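Local atomic coordinates of UDP-N-acetylglucosamine 2-epimerase (Methanocaldococcus jannaschii, PDB entry 4NES), a protein that probably catalyses the reversible epimerisation of UDP-N-acetylglucosamine at C-2, giving UDP-N-acetylmannosamine, the activated donor of ManNAc residues. Residues P11-L16 with L51-P56; P18-L23 with W30-T35; D173-N178 with E273-E278. All coordinates share one frame; numbering follows the deposited sequence.

How the interactions relate
Interactions 1 and 3 lie beside the nucleotide cleft of this GT-B enzyme, interaction 2 farther along the helix that starts there. Interactions 1 and 2 both use helix 10-23, whose early turns meet UDP and whose last turns pack on strand 30-34; their centres lie about 7 Å apart, and interaction 2 is nested within the loop that interaction 1 closes. R21 joins them, probably hydrogen-bonding to the L51 and N52 carbonyls, and P54 packs on W30. Interaction 3 comes later in the chain, about 14 Å (between centres) from interaction 1 and about 19 Å from interaction 2. P18 packs against D173, and UDP touches both 11-16 and 273-278, so helices packed with each parallel sheet meet at one ligand.

Interaction 1. Residues P11-L16 with L51-P56; sequences PEIIKL and LNLPNP. With UDP (uridine-5'-diphosphate), chain C; UD1 (uridine-diphosphate-N-acetylglucosamine), chain B.
I14 on helix 10-23 and L51, just beyond helix 45-50, bring their backbones closest, 7.7 Å between CA atoms, where the chain leaves that second helix through a Schellman motif with N52 at positive phi. The contact itself is aliphatic and has two parts. L51 sends its CD1 against the helix backbone, 4.0 Å from I14 CA, and the same methyl lies near I14 CG1. One residue earlier, I13 meets L53 more closely: I13 CG2 and L53 CD1 are 3.5 Å apart. The I13 CG2 branch, anti to the backbone N, faces the loop, while CG1 takes the place beside that N (chi1 -62°). F47 and F48 of helix 45-50 extend this apolar patch around I13. UDP lies beyond I14, whose CD1 approaches its O3' at 3.5 Å. P11 touches both ligands, its CB 3.4 Å from UDP O5' and its CD 3.5 Å from C6' of the UDP-GlcNAc. These are van der Waals contacts, in which the proline ring and the isoleucine methyl form an apolar part of the pocket wall. A helix that begins at the nucleotide-sugar pocket, straight after the first strand of a Rossmann-like domain, is characteristic of the GT-B fold.

Interaction 2. Residues P18-L23 with W30-T35; sequences PIIRAL and WHIIHT
L23 lies over one face of the W30 indole: its CB stands 3.8 Å from the centroid of the five-membered ring and 16° off the ring normal, a CH-pi contact. L23 CD1 extends the cover across the fused bond, 3.9 Å from W30 CD2. At the far end of the indole, I20 crosses the W30 side chain at about a right angle and sets its CG2 3.6 Å from W30 CH2. The other branch of I20 runs on to I32, whose side-chain end swings in, so that I20 CD1 meets I32 CD1 at 3.9 Å. The CB of W30 points at the helix, and with CG between the backbone N and the carbonyl carbon (chi1 69°) the indole lies against L23 and I20. Further out, L53 packs on I20, and V358 of helix 353-363 on L23. The strand is fixed by backbone bonds, from H31 to L3 and I5 and from I32 to K57, so it lies between strands 3-7 and 58-59. The axes of segments 18-23 and 30-34 run roughly antiparallel (154°) and come within 10.6 Å. This is the packing of a beta-alpha-beta crossover, here the unit 3-7, 10-23, 30-34 of a Rossmann-like domain.

Interaction 3. Residues D173-N178 with E273-E278; sequences DATLQN and EFLMLE. With UDP (uridine-5'-diphosphate), chain C.
This is a small, buried helix-to-helix contact in which L275 of helix 271-280, from the part of the chain that builds the six-stranded sheet, meets helix 170-183, which follows the last strand of the seven-stranded one. L275 spreads its two methyls over one turn of the partner helix: CD1 lies 3.8 Å from N178 CB, and CD2 lies 3.8 Å from T175 CG2. The polar ends turn to other partners. N178 ND2 donates back to A174 O at 2.9 Å with an angle of 155° at the hydrogen, the acceptor lying close to the amide plane, which fixes the amide's rotation. T175 OG1 is hydrogen-bonded to I171 O and Y271 OH, leaving CG2, anti to the backbone N, for L275. Beside L275, F274 faces UDP: C5 of the uracil lies over the centre of the phenyl ring, 3.4 Å above its plane, and F274 CD1 comes within 3.3 Å of UDP C4. An alanine here is likely to deprive the uracil of this aromatic floor and leave the base freer to tilt. Chemically, methyl packing joins the helices, reinforced by the T175-Y271 hydrogen bond, while N178 bonds within its own helix and dispersion over an aromatic face supports the base.

Interaction 1. Residues P11-L16 with L51-P56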
loop_
_atom_site.group_PDB
_atom_site.type_symbol
_atom_site.label_atom_id
_atom_site.label_comp_id
_atom_site.label_asym_id
_atom_site.label_seq_id
_atom_site.Cartn_x
_atom_site.Cartn_y
_atom_site.Cartn_z
ATOM N N PRO A 11 19.808 -5.749 -6.072
ATOM C CA PRO A 11 19.158 -7.060 -6.255
ATOM C C PRO A 11 18.099 -7.074 -7.347
ATOM O O PRO A 11 17.921 -8.112 -7.994
ATOM C CB PRO A 11 18.505 -7.323 -4.891
ATOM C CG PRO A 11 18.336 -5.949 -4.276
ATOM C CD PRO A 11 19.538 -5.189 -4.730
ATOM N N GLU A 12 17.409 -5.956 -7.561
ATOM C CA GLU A 12 16.410 -5.870 -8.623
ATOM C C GLU A 12 17.057 -6.003 -9.984
ATOM O O GLU A 12 16.509 -6.657 -10.875
ATOM C CB GLU A 12 15.667 -4.535 -8.567
ATOM C CG GLU A 12 14.818 -4.309 -7.319
ATOM C CD GLU A 12 14.360 -2.872 -7.239
ATOM O OE1 GLU A 12 14.853 -2.126 -6.363
ATOM O OE2 GLU A 12 13.517 -2.475 -8.066
ATOM N N ILE A 13 18.211 -5.366 -10.167
ATOM C CA ILE A 13 18.868 -5.391 -11.467
ATOM C C ILE A 13 19.236 -6.836 -11.805
ATOM O O ILE A 13 18.998 -7.325 -12.922
ATOM C CB ILE A 13 20.122 -4.492 -11.477
ATOM C CG1 ILE A 13 19.734 -3.036 -11.210
ATOM C CG2 ILE A 13 20.851 -4.610 -12.801
ATOM C CD1 ILE A 13 20.894 -2.161 -10.746
ATOM N N ILE A 14 19.783 -7.536 -10.824
ATOM C CA ILE A 14 20.202 -8.920 -11.020
ATOM C C ILE A 14 18.989 -9.805 -11.321
ATOM O O ILE A 14 19.000 -10.578 -12.290
ATOM C CB ILE A 14 20.977 -9.419 -9.777
ATOM C CG1 ILE A 14 22.300 -8.651 -9.632
ATOM C CG2 ILE A 14 21.192 -10.927 -9.840
ATOM C CD1 ILE A 14 22.934 -8.804 -8.275
ATOM N N LYS A 15 17.931 -9.676 -10.526
ATOM C CA LYS A 15 16.771 -10.543 -10.685
ATOM C C LYS A 15 15.893 -10.209 -11.889
ATOM O O LYS A 15 15.116 -11.048 -12.344
ATOM C CB LYS A 15 15.958 -10.596 -9.382
ATOM C CG LYS A 15 16.599 -11.536 -8.381
ATOM C CD LYS A 15 15.948 -11.464 -7.004
ATOM C CE LYS A 15 16.418 -12.607 -6.109
ATOM N NZ LYS A 15 15.884 -12.494 -4.708
ATOM N N LEU A 16 16.016 -8.994 -12.409
ATOM C CA LEU A 16 15.313 -8.625 -13.639
ATOM C C LEU A 16 16.113 -8.972 -14.884
ATOM O O LEU A 16 15.549 -9.029 -15.979
ATOM C CB LEU A 16 14.961 -7.133 -13.662
ATOM C CG LEU A 16 13.783 -6.780 -12.756
ATOM C CD1 LEU A 16 13.791 -5.286 -12.441
ATOM C CD2 LEU A 16 12.454 -7.220 -13.396
ATOM N N LEU A 51 26.037 -7.557 -16.720
ATOM C CA LEU A 51 24.870 -8.308 -17.163
ATOM C C LEU A 51 24.406 -7.886 -18.552
ATOM O O LEU A 51 23.372 -8.360 -19.027
ATOM C CB LEU A 51 23.729 -8.198 -16.144
ATOM C CG LEU A 51 24.108 -8.780 -14.775
ATOM C CD1 LEU A 51 23.043 -8.496 -13.738
ATOM C CD2 LEU A 51 24.343 -10.274 -14.883
ATOM N N ASN A 52 25.177 -7.003 -19.187
ATOM C CA ASN A 52 24.930 -6.615 -20.581
ATOM C C ASN A 52 23.510 -6.069 -20.757
ATOM O O ASN A 52 22.756 -6.486 -21.645
ATOM C CB ASN A 52 25.202 -7.815 -21.502
ATOM C CG ASN A 52 25.290 -7.436 -22.961
ATOM O OD1 ASN A 52 25.736 -6.345 -23.316
ATOM N ND2 ASN A 52 24.876 -8.356 -23.821
ATOM N N LEU A 53 23.144 -5.124 -19.892
ATOM C CA LEU A 53 21.800 -4.553 -19.880
ATOM C C LEU A 53 21.786 -3.193 -20.559
ATOM O O LEU A 53 22.770 -2.452 -20.491
ATOM C CB LEU A 53 21.290 -4.409 -18.441
ATOM C CG LEU A 53 21.246 -5.699 -17.625
ATOM C CD1 LEU A 53 20.747 -5.406 -16.225
ATOM C CD2 LEU A 53 20.388 -6.772 -18.281
ATOM N N PRO A 54 20.664 -2.850 -21.211
ATOM C CA PRO A 54 20.593 -1.554 -21.886
ATOM C C PRO A 54 20.451 -0.404 -20.899
ATOM O O PRO A 54 19.986 -0.595 -19.767
ATOM C CB PRO A 54 19.316 -1.669 -22.726
ATOM C CG PRO A 54 18.472 -2.647 -21.984
ATOM C CD PRO A 54 19.441 -3.647 -21.409
ATOM N N ASN A 55 20.846 0.788 -21.330
ATOM C CA ASN A 55 20.643 1.980 -20.523
ATOM C C ASN A 55 19.164 2.207 -20.270
ATOM O O ASN A 55 18.340 2.043 -21.173
ATOM C CB ASN A 55 21.205 3.215 -21.225
ATOM C CG ASN A 55 22.648 3.051 -21.635
ATOM O OD1 ASN A 55 23.456 2.487 -20.899
ATOM N ND2 ASN A 55 22.982 3.548 -22.821
ATOM N N PRO A 56 18.820 2.586 -19.035
ATOM C CA PRO A 56 17.444 3.002 -18.774
ATOM C C PRO A 56 17.041 4.168 -19.674
ATOM O O PRO A 56 17.874 5.022 -19.999
ATOM C CB PRO A 56 17.502 3.477 -17.324
ATOM C CG PRO A 56 18.594 2.665 -16.708
ATOM C CD PRO A 56 19.634 2.549 -17.804
HETATM N N1 UDP C . 25.774 -9.235 -4.627
HETATM C C2 UDP C . 26.742 -8.814 -5.475
HETATM N N3 UDP C . 27.883 -8.287 -4.980
HETATM C C4 UDP C . 28.104 -8.153 -3.654
HETATM C C5 UDP C . 27.123 -8.574 -2.746
HETATM C C6 UDP C . 25.946 -9.111 -3.279
HETATM O O2 UDP C . 26.590 -8.913 -6.695
HETATM O O4 UDP C . 29.294 -7.595 -3.198
HETATM C "C1'" UDP C . 24.489 -9.775 -5.105
HETATM C "C2'" UDP C . 24.123 -11.109 -4.717
HETATM O "O2'" UDP C . 24.789 -12.059 -5.518
HETATM C "C3'" UDP C . 22.660 -11.109 -4.851
HETATM C "C4'" UDP C . 22.283 -9.724 -4.608
HETATM O "O4'" UDP C . 23.470 -8.978 -4.504
HETATM O "O3'" UDP C . 22.202 -11.498 -6.117
HETATM C "C5'" UDP C . 21.534 -9.520 -3.334
HETATM O "O5'" UDP C . 21.301 -8.157 -3.073
HETATM P PA UDP C . 21.232 -7.569 -1.603
HETATM O O1A UDP C . 21.857 -6.191 -1.625
HETATM O O2A UDP C . 21.938 -8.513 -0.654
HETATM O O3A UDP C . 19.713 -7.371 -1.224
HETATM P PB UDP C . 18.544 -8.335 -0.821
HETATM O O1B UDP C . 18.601 -9.602 -1.660
HETATM O O2B UDP C . 18.641 -8.622 0.656
HETATM O O3B UDP C . 17.330 -7.503 -1.125
HETATM C "C1'" UD1 B . 17.601 -1.204 -0.066
HETATM C "C2'" UD1 B . 16.312 -1.938 0.141
HETATM C "C3'" UD1 B . 16.541 -3.297 0.598
HETATM C "C4'" UD1 B . 17.462 -4.053 -0.260
HETATM C "C5'" UD1 B . 18.720 -3.261 -0.514
HETATM C "C6'" UD1 B . 19.592 -3.891 -1.533
HETATM C "C7'" UD1 B . 14.369 -0.414 0.837
HETATM C "C8'" UD1 B . 13.631 0.226 1.976
HETATM N "N2'" UD1 B . 15.503 -1.244 1.175
HETATM O "O1'" UD1 B . 18.258 -1.099 1.146
HETATM O "O3'" UD1 B . 15.283 -3.989 0.685
HETATM O "O4'" UD1 B . 17.799 -5.298 0.330
HETATM O "O5'" UD1 B . 18.411 -1.962 -1.008
HETATM O "O6'" UD1 B . 20.942 -3.680 -1.346
HETATM O "O7'" UD1 B . 14.019 -0.227 -0.331
HETATM N N1 UD1 B . 23.847 4.013 -0.144
HETATM C C2 UD1 B . 24.918 4.401 -0.839
HETATM N N3 UD1 B . 24.967 4.225 -2.158
HETATM C C4 UD1 B . 23.944 3.671 -2.822
HETATM C C5 UD1 B . 22.816 3.254 -2.131
HETATM C C6 UD1 B . 22.787 3.434 -0.757
HETATM O O2 UD1 B . 25.868 4.910 -0.277
HETATM O O4 UD1 B . 24.014 3.503 -4.175
HETATM C C1B UD1 B . 23.782 4.184 1.326
HETATM C C2B UD1 B . 23.308 5.509 1.771
HETATM O "O2'" UD1 B . 23.979 5.876 2.952
HETATM C C3B UD1 B . 21.908 5.284 2.049
HETATM C C4B UD1 B . 21.922 3.914 2.621
HETATM O O4B UD1 B . 22.921 3.206 1.915
HETATM O O3B UD1 B . 21.321 6.227 2.911
HETATM C C5B UD1 B . 20.620 3.212 2.469
HETATM O O5B UD1 B . 20.101 3.189 1.163
HETATM P PA UD1 B . 18.644 2.719 0.907
HETATM O O1A UD1 B . 17.710 3.621 1.653
HETATM O O2A UD1 B . 18.393 2.729 -0.566
HETATM O O3A UD1 B . 18.460 1.296 1.530
HETATM P PB UD1 B . 19.369 -0.008 1.400
HETATM O O1B UD1 B . 19.959 -0.283 2.744
HETATM O O2B UD1 B . 20.328 0.109 0.247
#

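Interaction 2. Residues P18-L23 with W30-T35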
loop_
_atom_site.group_PDB
_atom_site.type_symbol
_atom_site.label_atom_id
_atom_site.label_comp_id
_atom_site.label_asym_id
_atom_site.label_seq_id
_atom_site.Cartn_x
_atom_site.Cartn_y
_atom_site.Cartn_z
ATOM N N PRO A 18 17.203 -11.792 -16.151
ATOM C CA PRO A 18 16.666 -12.856 -17.012
ATOM C C PRO A 18 15.391 -12.453 -17.742
ATOM O O PRO A 18 15.111 -12.994 -18.828
ATOM C CB PRO A 18 16.375 -13.992 -16.031
ATOM C CG PRO A 18 17.297 -13.725 -14.853
ATOM C CD PRO A 18 17.317 -12.232 -14.745
ATOM N N ILE A 19 14.613 -11.543 -17.162
ATOM C CA ILE A 19 13.423 -11.028 -17.839
ATOM C C ILE A 19 13.818 -10.151 -19.023
ATOM O O ILE A 19 13.255 -10.267 -20.129
ATOM C CB ILE A 19 12.515 -10.281 -16.848
ATOM C CG1 ILE A 19 11.860 -11.309 -15.927
ATOM C CG2 ILE A 19 11.464 -9.466 -17.588
ATOM C CD1 ILE A 19 11.247 -10.713 -14.682
ATOM N N ILE A 20 14.822 -9.308 -18.814
ATOM C CA ILE A 20 15.385 -8.514 -19.897
ATOM C C ILE A 20 15.940 -9.407 -21.011
ATOM O O ILE A 20 15.676 -9.143 -22.196
ATOM C CB ILE A 20 16.448 -7.533 -19.358
ATOM C CG1 ILE A 20 15.754 -6.477 -18.488
ATOM C CG2 ILE A 20 17.260 -6.904 -20.500
ATOM C CD1 ILE A 20 16.675 -5.674 -17.589
ATOM N N ARG A 21 16.663 -10.473 -20.660
ATOM C CA ARG A 21 17.184 -11.413 -21.671
ATOM C C ARG A 21 16.042 -11.982 -22.516
ATOM O O ARG A 21 16.134 -12.087 -23.756
ATOM C CB ARG A 21 17.943 -12.564 -21.002
ATOM C CG ARG A 21 19.339 -12.229 -20.467
ATOM C CD ARG A 21 20.363 -12.042 -21.585
ATOM N NE ARG A 21 20.368 -10.674 -22.093
ATOM C CZ ARG A 21 21.033 -9.670 -21.526
ATOM N NH1 ARG A 21 21.760 -9.878 -20.435
ATOM N NH2 ARG A 21 20.973 -8.456 -22.050
ATOM N N ALA A 22 14.946 -12.321 -21.847
ATOM C CA ALA A 22 13.790 -12.876 -22.540
ATOM C C ALA A 22 13.088 -11.837 -23.416
ATOM O O ALA A 22 12.722 -12.134 -24.557
ATOM C CB ALA A 22 12.823 -13.489 -21.555
ATOM N N LEU A 23 12.898 -10.625 -22.897
ATOM C CA LEU A 23 12.286 -9.546 -23.669
ATOM C C LEU A 23 13.059 -9.211 -24.942
ATOM O O LEU A 23 12.456 -8.843 -25.957
ATOM C CB LEU A 23 12.145 -8.283 -22.821
ATOM C CG LEU A 23 11.071 -8.320 -21.743
ATOM C CD1 LEU A 23 11.249 -7.169 -20.755
ATOM C CD2 LEU A 23 9.690 -8.267 -22.382
ATOM N N TRP A 30 9.497 -2.256 -25.000
ATOM C CA TRP A 30 9.755 -2.152 -23.570
ATOM C C TRP A 30 10.947 -1.256 -23.276
ATOM O O TRP A 30 11.849 -1.098 -24.103
ATOM C CB TRP A 30 10.006 -3.541 -22.987
ATOM C CG TRP A 30 11.300 -4.132 -23.451
ATOM C CD1 TRP A 30 11.522 -4.816 -24.616
ATOM C CD2 TRP A 30 12.549 -4.086 -22.768
ATOM N NE1 TRP A 30 12.836 -5.194 -24.697
ATOM C CE2 TRP A 30 13.496 -4.758 -23.571
ATOM C CE3 TRP A 30 12.974 -3.543 -21.551
ATOM C CZ2 TRP A 30 14.831 -4.901 -23.201
ATOM C CZ3 TRP A 30 14.299 -3.686 -21.181
ATOM C CH2 TRP A 30 15.210 -4.360 -22.003
ATOM N N HIS A 31 10.954 -0.684 -22.077
ATOM C CA HIS A 31 12.075 0.120 -21.622
ATOM C C HIS A 31 12.149 0.081 -20.111
ATOM O O HIS A 31 11.233 -0.424 -19.452
ATOM C CB HIS A 31 11.970 1.569 -22.125
ATOM C CG HIS A 31 12.419 1.752 -23.547
ATOM N ND1 HIS A 31 11.546 1.832 -24.599
ATOM C CD2 HIS A 31 13.669 1.850 -24.078
ATOM C CE1 HIS A 31 12.225 1.980 -25.730
ATOM N NE2 HIS A 31 13.510 1.990 -25.436
ATOM N N ILE A 32 13.239 0.620 -19.575
ATOM C CA ILE A 32 13.493 0.610 -18.144
ATOM C C ILE A 32 13.382 2.021 -17.597
ATOM O O ILE A 32 13.950 2.978 -18.151
ATOM C CB ILE A 32 14.905 0.076 -17.827
ATOM C CG1 ILE A 32 15.065 -1.357 -18.345
ATOM C CG2 ILE A 32 15.202 0.169 -16.333
ATOM C CD1 ILE A 32 16.497 -1.869 -18.279
ATOM N N ILE A 33 12.644 2.139 -16.498
ATOM C CA ILE A 33 12.632 3.337 -15.673
ATOM C C ILE A 33 13.440 3.025 -14.415
ATOM O O ILE A 33 13.093 2.131 -13.638
ATOM C CB ILE A 33 11.200 3.730 -15.259
ATOM C CG1 ILE A 33 10.324 4.013 -16.488
ATOM C CG2 ILE A 33 11.234 4.932 -14.312
ATOM C CD1 ILE A 33 8.847 4.142 -16.140
ATOM N N HIS A 34 14.534 3.753 -14.228
ATOM C CA HIS A 34 15.410 3.562 -13.079
ATOM C C HIS A 34 15.137 4.695 -12.081
ATOM O O HIS A 34 15.240 5.868 -12.436
ATOM C CB HIS A 34 16.863 3.615 -13.566
ATOM C CG HIS A 34 17.868 2.997 -12.640
ATOM N ND1 HIS A 34 17.717 2.969 -11.264
ATOM C CD2 HIS A 34 19.056 2.406 -12.892
ATOM C CE1 HIS A 34 18.759 2.376 -10.720
ATOM N NE2 HIS A 34 19.595 2.024 -11.687
ATOM N N THR A 35 14.771 4.362 -10.843
ATOM C CA THR A 35 14.574 5.405 -9.839
ATOM C C THR A 35 15.902 5.937 -9.325
ATOM O O THR A 35 15.949 6.991 -8.676
ATOM C CB THR A 35 13.792 4.898 -8.623
ATOM O OG1 THR A 35 14.526 3.815 -8.032
ATOM C CG2 THR A 35 12.404 4.436 -9.029
#

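Interaction 3. Residues D173-N178 with E273-E278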
loop_
_atom_site.group_PDB
_atom_site.type_symbol
_atom_site.label_atom_id
_atom_site.label_comp_id
_atom_site.label_asym_id
_atom_site.label_seq_id
_atom_site.Cartn_x
_atom_site.Cartn_y
_atom_site.Cartn_z
ATOM N N ASP A 173 17.762 -18.560 -12.847
ATOM C CA ASP A 173 18.201 -18.194 -14.196
ATOM C C ASP A 173 19.505 -17.406 -14.134
ATOM O O ASP A 173 20.448 -17.684 -14.869
ATOM C CB ASP A 173 17.218 -17.246 -14.906
ATOM C CG ASP A 173 15.765 -17.706 -14.897
ATOM O OD1 ASP A 173 15.307 -18.409 -13.980
ATOM O OD2 ASP A 173 15.042 -17.270 -15.823
ATOM N N ALA A 174 19.542 -16.386 -13.281
ATOM C CA ALA A 174 20.691 -15.488 -13.215
ATOM C C ALA A 174 21.955 -16.223 -12.770
ATOM O O ALA A 174 23.033 -16.059 -13.363
ATOM C CB ALA A 174 20.405 -14.321 -12.293
ATOM N N THR A 175 21.817 -17.048 -11.743
ATOM C CA THR A 175 22.960 -17.770 -11.209
ATOM C C THR A 175 23.420 -18.782 -12.259
ATOM O O THR A 175 24.624 -19.003 -12.436
ATOM C CB THR A 175 22.615 -18.441 -9.851
ATOM O OG1 THR A 175 22.004 -17.480 -8.981
ATOM C CG2 THR A 175 23.858 -18.971 -9.181
ATOM N N LEU A 176 22.462 -19.346 -12.995
ATOM C CA LEU A 176 22.728 -20.312 -14.062
ATOM C C LEU A 176 23.194 -19.694 -15.389
ATOM O O LEU A 176 23.876 -20.371 -16.168
ATOM C CB LEU A 176 21.492 -21.184 -14.309
ATOM C CG LEU A 176 21.369 -22.532 -13.592
ATOM C CD1 LEU A 176 22.116 -23.605 -14.384
ATOM C CD2 LEU A 176 21.875 -22.469 -12.156
ATOM N N GLN A 177 22.823 -18.443 -15.669
ATOM C CA GLN A 177 23.312 -17.758 -16.875
ATOM C C GLN A 177 24.744 -17.231 -16.662
ATOM O O GLN A 177 25.531 -17.170 -17.610
ATOM C CB GLN A 177 22.314 -16.682 -17.441
ATOM C CG GLN A 177 21.829 -15.517 -16.500
ATOM C CD GLN A 177 20.702 -14.573 -17.076
ATOM O OE1 GLN A 177 20.730 -13.349 -16.859
ATOM N NE2 GLN A 177 19.723 -15.148 -17.763
ATOM N N ASN A 178 25.102 -16.933 -15.411
ATOM C CA ASN A 178 26.330 -16.183 -15.104
ATOM C C ASN A 178 27.476 -16.935 -14.406
ATOM O O ASN A 178 28.627 -16.489 -14.477
ATOM C CB ASN A 178 26.003 -14.895 -14.336
ATOM C CG ASN A 178 25.224 -13.901 -15.176
ATOM O OD1 ASN A 178 25.785 -13.227 -16.040
ATOM N ND2 ASN A 178 23.926 -13.814 -14.933
ATOM N N GLU A 273 32.017 -11.553 -9.885
ATOM C CA GLU A 273 32.963 -11.661 -8.794
ATOM C C GLU A 273 32.302 -12.262 -7.550
ATOM O O GLU A 273 32.867 -13.141 -6.893
ATOM C CB GLU A 273 33.547 -10.278 -8.492
ATOM C CG GLU A 273 34.496 -9.757 -9.582
ATOM C CD GLU A 273 33.780 -9.161 -10.777
ATOM O OE1 GLU A 273 32.559 -8.891 -10.700
ATOM O OE2 GLU A 273 34.447 -8.957 -11.812
ATOM N N PHE A 274 31.097 -11.795 -7.231
ATOM C CA PHE A 274 30.436 -12.274 -6.026
ATOM C C PHE A 274 30.019 -13.739 -6.137
ATOM O O PHE A 274 30.121 -14.488 -5.165
ATOM C CB PHE A 274 29.250 -11.390 -5.633
ATOM C CG PHE A 274 28.850 -11.568 -4.205
ATOM C CD1 PHE A 274 29.661 -11.081 -3.194
ATOM C CD2 PHE A 274 27.698 -12.262 -3.867
ATOM C CE1 PHE A 274 29.321 -11.263 -1.861
ATOM C CE2 PHE A 274 27.352 -12.436 -2.532
ATOM C CZ PHE A 274 28.174 -11.939 -1.538
ATOM N N LEU A 275 29.555 -14.155 -7.314
ATOM C CA LEU A 275 29.216 -15.560 -7.525
ATOM C C LEU A 275 30.418 -16.455 -7.268
ATOM O O LEU A 275 30.291 -17.523 -6.680
ATOM C CB LEU A 275 28.726 -15.793 -8.955
ATOM C CG LEU A 275 27.303 -15.338 -9.254
ATOM C CD1 LEU A 275 27.069 -15.475 -10.751
ATOM C CD2 LEU A 275 26.283 -16.168 -8.480
HETATM N N MSE A 276 31.597 -16.015 -7.693
HETATM C CA MSE A 276 32.805 -16.767 -7.407
HETATM C C MSE A 276 33.105 -16.844 -5.912
HETATM O O MSE A 276 33.485 -17.898 -5.399
HETATM C CB MSE A 276 33.988 -16.167 -8.168
HETATM C CG MSE A 276 33.969 -16.450 -9.660
HETATM SE SE MSE A 276 34.017 -18.359 -10.055
HETATM C CE MSE A 276 35.739 -18.779 -9.247
ATOM N N LEU A 277 32.923 -15.736 -5.206
ATOM C CA LEU A 277 33.106 -15.767 -3.764
ATOM C C LEU A 277 32.101 -16.708 -3.096
ATOM O O LEU A 277 32.455 -17.453 -2.191
ATOM C CB LEU A 277 32.997 -14.364 -3.173
ATOM C CG LEU A 277 34.151 -13.421 -3.516
ATOM C CD1 LEU A 277 33.793 -12.026 -3.058
ATOM C CD2 LEU A 277 35.454 -13.886 -2.858
ATOM N N GLU A 278 30.848 -16.687 -3.541
ATOM C CA GLU A 278 29.853 -17.585 -2.960
ATOM C C GLU A 278 30.184 -19.043 -3.242
ATOM O O GLU A 278 30.172 -19.882 -2.329
ATOM C CB GLU A 278 28.465 -17.284 -3.518
ATOM C CG GLU A 278 27.890 -15.954 -3.089
ATOM C CD GLU A 278 26.571 -15.671 -3.761
ATOM O OE1 GLU A 278 26.452 -15.917 -4.974
ATOM O OE2 GLU A 278 25.642 -15.211 -3.075
HETATM N N1 UDP C . 25.774 -9.235 -4.627
HETATM C C2 UDP C . 26.742 -8.814 -5.475
HETATM N N3 UDP C . 27.883 -8.287 -4.980
HETATM C C4 UDP C . 28.104 -8.153 -3.654
HETATM C C5 UDP C . 27.123 -8.574 -2.746
HETATM C C6 UDP C . 25.946 -9.111 -3.279
HETATM O O2 UDP C . 26.590 -8.913 -6.695
HETATM O O4 UDP C . 29.294 -7.595 -3.198
HETATM C "C1'" UDP C . 24.489 -9.775 -5.105
HETATM C "C2'" UDP C . 24.123 -11.109 -4.717
HETATM O "O2'" UDP C . 24.789 -12.059 -5.518
HETATM C "C3'" UDP C . 22.660 -11.109 -4.851
HETATM C "C4'" UDP C . 22.283 -9.724 -4.608
HETATM O "O4'" UDP C . 23.470 -8.978 -4.504
HETATM O "O3'" UDP C . 22.202 -11.498 -6.117
HETATM C "C5'" UDP C . 21.534 -9.520 -3.334
HETATM O "O5'" UDP C . 21.301 -8.157 -3.073
HETATM P PA UDP C . 21.232 -7.569 -1.603
HETATM O O1A UDP C . 21.857 -6.191 -1.625
HETATM O O2A UDP C . 21.938 -8.513 -0.654
HETATM O O3A UDP C . 19.713 -7.371 -1.224
HETATM P PB UDP C . 18.544 -8.335 -0.821
HETATM O O1B UDP C . 18.601 -9.602 -1.660
HETATM O O2B UDP C . 18.641 -8.622 0.656
HETATM O O3B UDP C . 17.330 -7.503 -1.125
#